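Local structure of putative N-acetylneuraminate lyase ([Ruminococcus] gnavus ATCC 29149, 6RB7) at residues S200-Q205 with D225-S230; Q205-F210 with Y218-G223; G241-A246 with E275-M280. The protein is a TIM-barrel protein of the dihydrodipicolinate synthetase family, modelled as an assembly of four chains. All blocks are in the same frame, centred on the assembly; numbering follows the deposited sequence.

Contact 1. Residues S200-Q205 with D225-S230; sequences SSMPVQ and DEQFMS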
loop_
_atom_site.group_PDB
_atom_site.type_symbol
_atom_site.label_atom_id
_atom_site.label_comp_id
_atom_site.label_asym_id
_atom_site.label_seq_id
_atom_site.Cartn_x
_atom_site.Cartn_y
_atom_site.Cartn_z
ATOM N N SER A 200 4.929 -10.084 13.678
ATOM C CA SER A 200 5.873 -9.983 12.534
ATOM C C SER A 200 5.590 -8.745 11.675
ATOM O O SER A 200 6.310 -8.568 10.695
ATOM C CB SER A 200 5.912 -11.226 11.700
ATOM O OG SER A 200 6.709 -12.204 12.397
ATOM N N SER A 201 4.678 -7.868 12.083
ATOM C CA SER A 201 4.562 -6.547 11.456
ATOM C C SER A 201 5.856 -5.789 11.754
ATOM O O SER A 201 6.544 -6.103 12.735
ATOM C CB SER A 201 3.353 -5.805 11.949
ATOM O OG SER A 201 3.544 -5.316 13.262
ATOM N N MET A 202 6.187 -4.815 10.924
ATOM C CA MET A 202 7.469 -4.098 11.111
ATOM C C MET A 202 7.472 -3.072 12.237
ATOM O O MET A 202 8.523 -2.875 12.849
ATOM C CB MET A 202 7.944 -3.491 9.798
ATOM C CG MET A 202 8.240 -4.526 8.731
ATOM S SD MET A 202 9.353 -5.829 9.212
ATOM C CE MET A 202 10.854 -4.881 9.462
ATOM N N PRO A 203 6.386 -2.338 12.560
ATOM C CA PRO A 203 6.482 -1.351 13.628
ATOM C C PRO A 203 6.659 -2.008 14.999
ATOM O O PRO A 203 5.834 -2.815 15.414
ATOM C CB PRO A 203 5.177 -0.563 13.554
ATOM C CG PRO A 203 4.656 -0.818 12.143
ATOM C CD PRO A 203 5.103 -2.245 11.836
ATOM N N VAL A 204 7.709 -1.643 15.742
ATOM C CA VAL A 204 7.812 -2.089 17.164
ATOM C C VAL A 204 6.719 -1.402 17.964
ATOM O O VAL A 204 6.371 -1.910 19.009
ATOM C CB VAL A 204 9.205 -1.860 17.751
ATOM C CG1 VAL A 204 10.234 -2.720 17.017
ATOM C CG2 VAL A 204 9.593 -0.407 17.747
ATOM N N GLN A 205 6.124 -0.314 17.461
ATOM C CA GLN A 205 4.953 0.290 18.113
ATOM C C GLN A 205 3.893 -0.796 18.276
ATOM O O GLN A 205 3.136 -0.719 19.258
ATOM C CB GLN A 205 4.449 1.498 17.331
ATOM C CG GLN A 205 3.317 2.189 18.046
ATOM C CD GLN A 205 2.880 3.443 17.314
ATOM O OE1 GLN A 205 3.657 4.033 16.546
ATOM N NE2 GLN A 205 1.723 3.943 17.686
ATOM N N ASP A 225 13.463 -10.669 12.775
ATOM C CA ASP A 225 14.753 -11.009 13.426
ATOM C C ASP A 225 15.699 -9.790 13.396
ATOM O O ASP A 225 16.520 -9.624 14.331
ATOM C CB ASP A 225 15.399 -12.176 12.699
ATOM C CG ASP A 225 14.541 -13.442 12.603
ATOM O OD1 ASP A 225 13.378 -13.422 13.052
ATOM O OD2 ASP A 225 15.084 -14.470 12.135
ATOM N N GLU A 226 15.637 -9.006 12.324
ATOM C CA GLU A 226 16.502 -7.828 12.106
ATOM C C GLU A 226 16.244 -6.748 13.158
ATOM O O GLU A 226 17.041 -5.829 13.290
ATOM C CB GLU A 226 16.201 -7.241 10.723
ATOM C CG GLU A 226 16.489 -8.191 9.559
ATOM C CD GLU A 226 15.338 -9.119 9.143
ATOM O OE1 GLU A 226 14.341 -9.328 9.911
ATOM O OE2 GLU A 226 15.386 -9.622 7.978
ATOM N N GLN A 227 15.155 -6.846 13.881
ATOM C CA GLN A 227 14.755 -5.852 14.922
ATOM C C GLN A 227 14.722 -6.501 16.328
ATOM O O GLN A 227 14.170 -5.895 17.250
ATOM C CB GLN A 227 13.394 -5.277 14.544
ATOM C CG GLN A 227 13.383 -4.614 13.184
ATOM C CD GLN A 227 12.089 -3.898 12.821
ATOM O OE1 GLN A 227 12.150 -2.972 12.005
ATOM N NE2 GLN A 227 10.926 -4.284 13.406
ATOM N N PHE A 228 15.304 -7.687 16.490
ATOM C CA PHE A 228 15.257 -8.480 17.742
ATOM C C PHE A 228 15.450 -7.587 18.976
ATOM O O PHE A 228 14.553 -7.562 19.857
ATOM C CB PHE A 228 16.292 -9.598 17.652
ATOM C CG PHE A 228 16.315 -10.585 18.780
ATOM C CD1 PHE A 228 16.803 -10.239 20.026
ATOM C CD2 PHE A 228 15.867 -11.893 18.591
ATOM C CE1 PHE A 228 16.857 -11.176 21.054
ATOM C CE2 PHE A 228 15.971 -12.825 19.599
ATOM C CZ PHE A 228 16.421 -12.465 20.843
ATOM N N MET A 229 16.546 -6.837 19.034
ATOM C CA MET A 229 16.871 -6.115 20.277
ATOM C C MET A 229 15.856 -5.006 20.532
ATOM O O MET A 229 15.529 -4.733 21.717
ATOM C CB MET A 229 18.293 -5.569 20.272
ATOM C CG MET A 229 18.547 -4.507 19.290
ATOM S SD MET A 229 20.330 -4.061 19.310
ATOM C CE MET A 229 20.515 -3.347 20.930
ATOM N N SER A 230 15.335 -4.395 19.473
ATOM C CA SER A 230 14.396 -3.268 19.556
ATOM C C SER A 230 13.031 -3.773 20.011
ATOM O O SER A 230 12.368 -3.057 20.801
ATOM C CB SER A 230 14.311 -2.579 18.223
ATOM O OG SER A 230 15.505 -1.880 17.933
#

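Contact 2. Residues Q205-F210 with Y218-G223; sequences QDIQMF and YIIFNG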
loop_
_atom_site.group_PDB
_atom_site.type_symbol
_atom_site.label_atom_id
_atom_site.label_comp_id
_atom_site.label_asym_id
_atom_site.label_seq_id
_atom_site.Cartn_x
_atom_site.Cartn_y
_atom_site.Cartn_z
ATOM N N GLN A 205 6.124 -0.314 17.461
ATOM C CA GLN A 205 4.953 0.290 18.113
ATOM C C GLN A 205 3.893 -0.796 18.276
ATOM O O GLN A 205 3.136 -0.719 19.258
ATOM C CB GLN A 205 4.449 1.498 17.331
ATOM C CG GLN A 205 3.317 2.189 18.046
ATOM C CD GLN A 205 2.880 3.443 17.314
ATOM O OE1 GLN A 205 3.657 4.033 16.546
ATOM N NE2 GLN A 205 1.723 3.943 17.686
ATOM N N ASP A 206 3.729 -1.711 17.315
ATOM C CA ASP A 206 2.653 -2.720 17.418
ATOM C C ASP A 206 2.920 -3.621 18.627
ATOM O O ASP A 206 1.950 -3.956 19.357
ATOM C CB ASP A 206 2.548 -3.544 16.137
ATOM C CG ASP A 206 1.969 -2.773 14.962
ATOM O OD1 ASP A 206 1.405 -1.661 15.204
ATOM O OD2 ASP A 206 1.990 -3.309 13.815
ATOM N N ILE A 207 4.177 -3.992 18.868
ATOM C CA ILE A 207 4.561 -4.766 20.070
ATOM C C ILE A 207 4.149 -3.991 21.325
ATOM O O ILE A 207 3.486 -4.534 22.216
ATOM C CB ILE A 207 6.053 -5.112 20.034
ATOM C CG1 ILE A 207 6.318 -6.101 18.910
ATOM C CG2 ILE A 207 6.498 -5.641 21.388
ATOM C CD1 ILE A 207 7.788 -6.372 18.659
ATOM N N GLN A 208 4.541 -2.719 21.388
ATOM C CA GLN A 208 4.243 -1.860 22.546
ATOM C C GLN A 208 2.749 -1.774 22.778
ATOM O O GLN A 208 2.290 -1.850 23.931
ATOM C CB GLN A 208 4.878 -0.480 22.286
ATOM C CG GLN A 208 4.791 0.443 23.479
ATOM C CD GLN A 208 3.474 1.153 23.645
ATOM O OE1 GLN A 208 2.827 1.602 22.672
ATOM N NE2 GLN A 208 3.082 1.323 24.907
ATOM N N MET A 209 1.953 -1.583 21.722
ATOM C CA MET A 209 0.495 -1.378 21.890
ATOM C C MET A 209 -0.133 -2.702 22.341
ATOM O O MET A 209 -1.046 -2.659 23.199
ATOM C CB MET A 209 -0.135 -0.847 20.609
ATOM C CG MET A 209 0.311 0.590 20.373
ATOM S SD MET A 209 -0.520 1.353 18.973
ATOM C CE MET A 209 -0.083 0.260 17.631
ATOM N N PHE A 210 0.258 -3.812 21.750
ATOM C CA PHE A 210 -0.331 -5.122 22.141
ATOM C C PHE A 210 0.008 -5.378 23.627
ATOM O O PHE A 210 -0.858 -5.825 24.403
ATOM C CB PHE A 210 0.174 -6.257 21.271
ATOM C CG PHE A 210 -0.300 -6.286 19.849
ATOM C CD1 PHE A 210 -1.593 -5.939 19.510
ATOM C CD2 PHE A 210 0.558 -6.680 18.845
ATOM C CE1 PHE A 210 -2.004 -5.981 18.190
ATOM C CE2 PHE A 210 0.119 -6.773 17.537
ATOM C CZ PHE A 210 -1.122 -6.359 17.203
ATOM N N TYR A 218 0.096 -11.792 29.407
ATOM C CA TYR A 218 0.245 -12.111 27.983
ATOM C C TYR A 218 1.682 -11.881 27.595
ATOM O O TYR A 218 2.410 -11.144 28.278
ATOM C CB TYR A 218 -0.701 -11.240 27.137
ATOM C CG TYR A 218 -2.148 -11.504 27.401
ATOM C CD1 TYR A 218 -2.794 -10.941 28.494
ATOM C CD2 TYR A 218 -2.882 -12.305 26.551
ATOM C CE1 TYR A 218 -4.127 -11.189 28.737
ATOM C CE2 TYR A 218 -4.227 -12.547 26.772
ATOM C CZ TYR A 218 -4.850 -11.992 27.870
ATOM O OH TYR A 218 -6.165 -12.252 28.125
ATOM N N ILE A 219 2.108 -12.598 26.570
ATOM C CA ILE A 219 3.468 -12.474 26.018
ATOM C C ILE A 219 3.374 -12.070 24.554
ATOM O O ILE A 219 2.542 -12.594 23.790
ATOM C CB ILE A 219 4.301 -13.757 26.199
ATOM C CG1 ILE A 219 5.723 -13.540 25.716
ATOM C CG2 ILE A 219 3.661 -14.960 25.522
ATOM C CD1 ILE A 219 6.683 -14.612 26.167
ATOM N N ILE A 220 4.231 -11.121 24.185
ATOM C CA ILE A 220 4.436 -10.762 22.770
ATOM C C ILE A 220 5.788 -11.327 22.334
ATOM O O ILE A 220 6.789 -11.162 23.068
ATOM C CB ILE A 220 4.356 -9.249 22.511
ATOM C CG1 ILE A 220 3.177 -8.607 23.247
ATOM C CG2 ILE A 220 4.335 -9.018 21.016
ATOM C CD1 ILE A 220 1.815 -9.192 22.914
ATOM N N PHE A 221 5.794 -12.031 21.228
ATOM C CA PHE A 221 7.034 -12.555 20.645
ATOM C C PHE A 221 7.505 -11.644 19.515
ATOM O O PHE A 221 6.700 -11.267 18.643
ATOM C CB PHE A 221 6.896 -13.946 20.072
ATOM C CG PHE A 221 6.338 -15.003 20.995
ATOM C CD1 PHE A 221 4.978 -15.116 21.194
ATOM C CD2 PHE A 221 7.191 -15.852 21.700
ATOM C CE1 PHE A 221 4.465 -16.126 21.988
ATOM C CE2 PHE A 221 6.673 -16.812 22.541
ATOM C CZ PHE A 221 5.323 -16.940 22.687
ATOM N N ASN A 222 8.768 -11.250 19.535
ATOM C CA ASN A 222 9.324 -10.469 18.411
ATOM C C ASN A 222 9.489 -11.395 17.195
ATOM O O ASN A 222 10.249 -12.400 17.284
ATOM C CB ASN A 222 10.672 -9.884 18.784
ATOM C CG ASN A 222 11.224 -9.026 17.662
ATOM O OD1 ASN A 222 10.892 -7.864 17.610
ATOM N ND2 ASN A 222 12.022 -9.613 16.755
ATOM N N GLY A 223 8.889 -11.039 16.082
ATOM C CA GLY A 223 8.966 -11.770 14.808
ATOM C C GLY A 223 10.059 -11.298 13.868
ATOM O O GLY A 223 10.652 -12.134 13.196
#

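Contact 3. Residues G241-A246 with E275-M280; sequences GGTYGA and EIIYKM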
loop_
_atom_site.group_PDB
_atom_site.type_symbol
_atom_site.label_atom_id
_atom_site.label_comp_id
_atom_site.label_asym_id
_atom_site.label_seq_id
_atom_site.Cartn_x
_atom_site.Cartn_y
_atom_site.Cartn_z
ATOM N N GLY A 241 11.845 -16.678 15.352
ATOM C CA GLY A 241 12.523 -16.161 14.170
ATOM C C GLY A 241 12.921 -17.252 13.184
ATOM O O GLY A 241 13.377 -18.326 13.599
ATOM N N GLY A 242 12.778 -16.941 11.915
ATOM C CA GLY A 242 13.149 -17.831 10.813
ATOM C C GLY A 242 14.639 -17.974 10.619
ATOM O O GLY A 242 15.046 -18.958 10.001
ATOM N N THR A 243 15.469 -17.015 11.072
ATOM C CA THR A 243 16.928 -17.104 10.800
ATOM C C THR A 243 17.645 -17.675 12.017
ATOM O O THR A 243 18.834 -17.952 11.919
ATOM C CB THR A 243 17.553 -15.768 10.422
ATOM O OG1 THR A 243 17.531 -14.880 11.543
ATOM C CG2 THR A 243 16.886 -15.144 9.233
ATOM N N TYR A 244 16.949 -17.894 13.132
ATOM C CA TYR A 244 17.645 -18.275 14.379
ATOM C C TYR A 244 18.351 -19.613 14.182
ATOM O O TYR A 244 19.455 -19.828 14.756
ATOM C CB TYR A 244 16.700 -18.403 15.575
ATOM C CG TYR A 244 15.948 -17.187 16.011
ATOM C CD1 TYR A 244 16.117 -15.924 15.465
ATOM C CD2 TYR A 244 15.053 -17.340 17.055
ATOM C CE1 TYR A 244 15.347 -14.856 15.910
ATOM C CE2 TYR A 244 14.315 -16.282 17.523
ATOM C CZ TYR A 244 14.439 -15.043 16.927
ATOM O OH TYR A 244 13.631 -13.992 17.334
ATOM N N GLY A 245 17.751 -20.536 13.452
ATOM C CA GLY A 245 18.336 -21.883 13.285
ATOM C C GLY A 245 19.660 -21.878 12.556
ATOM O O GLY A 245 20.409 -22.826 12.731
ATOM N N ALA A 246 19.969 -20.834 11.798
ATOM C CA ALA A 246 21.290 -20.702 11.131
ATOM C C ALA A 246 22.390 -20.396 12.153
ATOM O O ALA A 246 23.563 -20.585 11.841
ATOM C CB ALA A 246 21.242 -19.605 10.106
ATOM N N GLU A 275 23.815 -8.446 9.090
ATOM C CA GLU A 275 24.713 -8.574 7.916
ATOM C C GLU A 275 24.595 -9.985 7.327
ATOM O O GLU A 275 24.579 -10.132 6.084
ATOM C CB GLU A 275 26.130 -8.240 8.380
ATOM C CG GLU A 275 27.163 -8.189 7.291
ATOM C CD GLU A 275 28.578 -7.928 7.800
ATOM O OE1 GLU A 275 29.004 -8.497 8.886
ATOM O OE2 GLU A 275 29.283 -7.153 7.118
ATOM N N ILE A 276 24.552 -10.992 8.191
ATOM C CA ILE A 276 24.398 -12.395 7.743
ATOM C C ILE A 276 23.050 -12.546 7.045
ATOM O O ILE A 276 22.970 -13.174 5.986
ATOM C CB ILE A 276 24.600 -13.368 8.927
ATOM C CG1 ILE A 276 26.058 -13.348 9.372
ATOM C CG2 ILE A 276 24.108 -14.767 8.604
ATOM C CD1 ILE A 276 26.285 -13.793 10.766
ATOM N N ILE A 277 21.956 -12.040 7.632
ATOM C CA ILE A 277 20.635 -12.161 6.994
ATOM C C ILE A 277 20.677 -11.534 5.605
ATOM O O ILE A 277 20.164 -12.146 4.644
ATOM C CB ILE A 277 19.543 -11.528 7.875
ATOM C CG1 ILE A 277 19.417 -12.289 9.201
ATOM C CG2 ILE A 277 18.232 -11.463 7.114
ATOM C CD1 ILE A 277 18.517 -11.616 10.184
ATOM N N TYR A 278 21.255 -10.335 5.483
ATOM C CA TYR A 278 21.256 -9.645 4.183
ATOM C C TYR A 278 22.062 -10.485 3.177
ATOM O O TYR A 278 21.601 -10.641 2.005
ATOM C CB TYR A 278 21.762 -8.224 4.298
ATOM C CG TYR A 278 21.041 -7.384 5.334
ATOM C CD1 TYR A 278 19.699 -7.582 5.633
ATOM C CD2 TYR A 278 21.727 -6.446 6.070
ATOM C CE1 TYR A 278 19.074 -6.841 6.614
ATOM C CE2 TYR A 278 21.097 -5.666 7.029
ATOM C CZ TYR A 278 19.776 -5.867 7.308
ATOM O OH TYR A 278 19.141 -5.166 8.293
ATOM N N LYS A 279 23.153 -11.083 3.622
ATOM C CA LYS A 279 23.945 -11.962 2.726
ATOM C C LYS A 279 23.101 -13.181 2.305
ATOM O O LYS A 279 23.051 -13.509 1.112
ATOM C CB LYS A 279 25.228 -12.392 3.430
ATOM C CG LYS A 279 26.134 -13.297 2.580
ATOM C CD LYS A 279 26.654 -12.657 1.344
ATOM C CE LYS A 279 27.506 -11.446 1.598
ATOM N NZ LYS A 279 28.202 -11.057 0.336
ATOM N N MET A 280 22.403 -13.818 3.228
ATOM C CA MET A 280 21.618 -15.006 2.867
ATOM C C MET A 280 20.504 -14.609 1.899
ATOM O O MET A 280 20.149 -15.412 1.058
ATOM C CB MET A 280 21.014 -15.652 4.099
ATOM C CG MET A 280 22.080 -16.152 5.053
ATOM S SD MET A 280 21.475 -17.256 6.348
ATOM C CE MET A 280 20.355 -16.141 7.219
#

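Contact 1. Residues S200-Q205 with D225-S230
Gln227 reaches across to Met202 with its carboxamide: NE2 donates to the backbone O of Met202 at 2.8 Å. The N-H points almost straight at that oxygen (176°) and meets the carbonyl at 138°, the donor tilted somewhat from the carbonyl plane, while the acceptor lies in the plane of the amide. Beyond CG the glutamine runs extended (chi2 -174°), which carries the amide right up to the loop. The Met202 side chain doubles back through two bends and crosses the glutamine at about a right angle, placing CE 3.4 Å from Gln227 OE1. Beside the same interaction, Val204 brings CG1 to 4.0 Å from Gln227 NE2 and to 4.3 Å from CB of Ser230, in the helix that starts right after Gln227. The amide is held at both ends, since OE1 accepts from the backbone N of Gln205 of the second subunit. Farther out, Gln270 of helix 263-281 is hydrogen-bonded to the backbone O of Asp225 and N of Met229, on both sides of Gln227, which probably steadies the turn. This is a link between the loops following two neighbouring strands, 194-199 and 219-222, of a (beta/alpha)8 TIM barrel, made at a subunit interface.

Contact 2. Residues Q205-F210 with Y218-G223
Ile220 is the first residue along the strand to touch the helix, meeting Phe210 and Ile207 with different branches. Its CD1 sits 3.7 Å from CB of Phe210, at the root of that side chain. The phenyl ring itself leads off in another direction, towards helix 182-188, and makes an edge-to-face pair with Phe185. The second branch of Ile220, CG2, lies against Ile207, 4.0 Å from its CG2 and 4.1 Å from its CG1, as the two isoleucines slide past one another in opposite directions. Val197 of the adjacent strand also touches Ile220.

Helix 204-214 is the connection of a beta-alpha-beta unit, the right-handed crossover from which a TIM barrel is built: strand 194-199 leads into it and strand 219-222 follows, parallel to the first and bonded to it through the backbones of Ile219 and Phe221. The helix therefore runs back against strand 219-222 at 170°, with the short axes 9.1 Å apart. Phe221, next along, points its CB away from the helix.

At Asn222 a side chain of the strand again meets the helix. Its CG stands opposite the backbone N (chi1 -177°), which swings the amide over towards Ile207. The oxygen OD1 is 3.6 Å from CD1 of Ile207, a methyl carried that far by the extended end of the isoleucine (chi2 172°). This is van der Waals contact between a carbonyl oxygen and a methyl, with the two side chains meeting at a slant. The same Ile207 also touches Ile234 of helix 228-234 and Ala236. What holds the Asn222 amide lies just past the strand, where ND2 is hydrogen-bonded to the backbone O of Pro224.

Contact 3. Residues G241-A246 with E275-M280
Thr243 meets Ile277 and Met280 of the helix, and beside it in the same loop the Tyr244 ring turns back the other way: Gly241 lays its CA over the centre of one ring face, 3.5 Å above the plane. Tyr251 meets the Tyr244 ring with planes at about 40°, and Asp225, Val41 and Pro43 also touch this tyrosine. The loop follows strand 238-241, the last strand of the TIM barrel, while helix 263-281 is one of the helices that come after the barrel is complete, an addition familiar from this family. The contact thus joins the C-terminal end of the barrel to the helical part of the chain.

Thr243 does most of the work. Its side chain stands at about a right angle to that of Ile277, with CG2 3.8 Å from Ile277 CG1 and OG1 3.7 Å from Ile277 CD1. The hydroxyl takes the position between the backbone N and the carbonyl carbon (chi1 67°), beside the isoleucine methyl and without a bond to it. Its polar partners lie outside the two segments: Asp225 OD2 and Tyr251 OH both hydrogen-bond to OG1, two bonds that probably fix its rotation in a buried setting.

One helical turn on, Met280 points at the loop, and a bend at its last torsion (chi3 -63°) folds the methyl round to Thr243, with CE 4.1 Å from CG2. Val290, Ile291 and Ile294 of helix 287-299 and Ala324 of helix 317-335 also touch this methionine. The loop closes into a short 3-10 turn, in which Ala246 N bonds to Thr243 O at 3.1 Å, and that turn sets Ala246 CB 4.4 Å from the sulfur SD of Met280.

In the fold
Contacts 1 and 2 sit close together, with centres about 9 Å apart, and share Gln205 at the start of helix 204-214; Ser201 OG of contact 1 reaches Asp206 OD2 of contact 2 at 2.6 Å. Contact 3 is about 15 Å from contact 1 and about 21 Å from contact 2, centre to centre. It meets contact 1 through Asp225, whose OD2 makes a probable hydrogen bond of 2.6 Å with Thr243 OG1, and through Phe228 CD2, 3.3 Å from Tyr244 OH. A bound TRS molecule, probably from the crystallisation liquor, lies there too: Asp225 N and Glu226 OE2 are hydrogen-bonded to it and the Thr243 side chain is about 4 Å away. Bicine is bound elsewhere, at Ala260, Gly261 and Lys262.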